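Local coordinates for protein serine protease inhibitor 1 (PDB 3VWC) that is a beta-trefoil protein of the I66 peptidase inhibitor family and probably inhibits serine-type endopeptidases, at residues W108-P111 and A112-E116. Residues are numbered along the deposited sequence; the frame is centred on the assembly and turned at random.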
# COMPACT_ATOMS: atom_id res chain seq x y z
N TRP A 108 -5.94 1.48 1.33
CA TRP A 108 -5.16 1.98 0.20
C TRP A 108 -6.08 2.02 -1.03
O TRP A 108 -6.75 1.01 -1.35
CB TRP A 108 -3.99 1.08 -0.08
CG TRP A 108 -2.87 1.02 0.94
CD1 TRP A 108 -2.87 1.54 2.22
CD2 TRP A 108 -1.64 0.38 0.74
NE1 TRP A 108 -1.66 1.27 2.82
CE2 TRP A 108 -0.90 0.52 1.95
CE3 TRP A 108 -1.08 -0.36 -0.33
CZ2 TRP A 108 0.38 -0.04 2.10
CZ3 TRP A 108 0.22 -0.90 -0.18
CH2 TRP A 108 0.93 -0.72 1.03
N VAL A 109 -5.95 3.10 -1.79
CA VAL A 109 -6.70 3.26 -3.04
C VAL A 109 -5.83 3.93 -4.11
O VAL A 109 -5.17 4.97 -3.89
CB VAL A 109 -7.98 4.14 -2.85
CG1 VAL A 109 -8.71 4.35 -4.17
CG2 VAL A 109 -8.92 3.49 -1.83
N VAL A 110 -5.70 3.27 -5.27
CA VAL A 110 -5.05 3.91 -6.44
C VAL A 110 -6.20 4.26 -7.39
O VAL A 110 -6.91 3.36 -7.88
CB VAL A 110 -4.09 2.91 -7.12
CG1 VAL A 110 -3.58 3.48 -8.51
CG2 VAL A 110 -2.91 2.68 -6.23
N PRO A 111 -6.46 5.57 -7.63
CA PRO A 111 -7.57 5.90 -8.54
C PRO A 111 -7.39 5.28 -9.93
O PRO A 111 -6.26 5.11 -10.43
CB PRO A 111 -7.51 7.43 -8.65
CG PRO A 111 -6.73 7.90 -7.44
CD PRO A 111 -5.76 6.79 -7.11
N ALA A 112 -8.52 5.04 -10.59
CA ALA A 112 -8.46 4.30 -11.87
C ALA A 112 -7.73 5.07 -12.92
O ALA A 112 -7.07 4.49 -13.80
CB ALA A 112 -9.84 3.88 -12.32
N ASP A 113 -7.77 6.40 -12.79
CA ASP A 113 -7.08 7.28 -13.74
C ASP A 113 -5.67 7.71 -13.25
O ASP A 113 -5.13 8.74 -13.72
CB ASP A 113 -7.97 8.50 -14.09
CG ASP A 113 -8.09 9.48 -12.94
OD1 ASP A 113 -8.40 10.66 -13.20
OD2 ASP A 113 -7.98 9.04 -11.79
N ALA A 114 -5.13 7.04 -12.22
CA ALA A 114 -3.87 7.48 -11.66
C ALA A 114 -2.79 7.56 -12.74
O ALA A 114 -2.72 6.71 -13.65
CB ALA A 114 -3.42 6.51 -10.55
N GLU A 115 -2.00 8.61 -12.70
CA GLU A 115 -0.81 8.70 -13.52
C GLU A 115 0.45 8.14 -12.82
O GLU A 115 0.53 8.03 -11.57
CB GLU A 115 -0.56 10.20 -13.81
CG GLU A 115 -1.65 10.87 -14.57
CD GLU A 115 -1.27 12.33 -14.91
OE1 GLU A 115 -1.20 12.62 -16.10
OE2 GLU A 115 -0.96 13.14 -14.00
N GLU A 116 1.49 7.90 -13.62
CA GLU A 116 2.77 7.53 -13.03
C GLU A 116 3.24 8.63 -12.09
O GLU A 116 3.07 9.82 -12.38
CB GLU A 116 3.80 7.27 -14.15
CG GLU A 116 3.44 6.05 -14.93
CD GLU A 116 4.43 5.67 -16.02
OE1 GLU A 116 5.41 6.42 -16.24
OE2 GLU A 116 4.20 4.62 -16.67
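One face of the Pro111 ring is turned to the methyl of Ala114, which lies over it with CB 4.2 Å from Pro111 CD, while the carboxylate of Asp113 stands beyond the CB corner of the same ring. There Asp113 OD2 comes within 3.6 Å of Pro111 CB, a van der Waals approach with the two planes steeply inclined to each other. The aspartate owes this position to its first torsion (chi1 72°), which folds CG back between the backbone N and the carbonyl carbon. A further flat group, the peptide carbonyl of Pro111, takes a hydrogen bond from Ala114 N, 2.9 Å from Pro111 O. The donor sits well above the carbonyl plane, 59° out of it, and the bond closes a type I beta turn from Pro111 to Ala114. This turn takes the chain out of strand 107-109 of the beta trefoil and into the loop that leads to strand 121-123, its antiparallel partner. On the barrel side, Trp108 is buried among the aromatic rings of Trp46, Trp84 and Phe141. Val110 is buried too, and its backbone is hydrogen-bonded to Thr138. With CG1 anti to the backbone N (chi1 170°), Val110 places that methyl 3.7 Å from Ala114 CB, so the alanine methyl meets both the valine branch and the proline ring. Ala112 and Asp113, at the two central positions of the turn, are exposed. Pro111 also touches Glu121 and Arg123 of strand 121-123, and past the turn Glu115 N is hydrogen-bonded to Gln118 OE1.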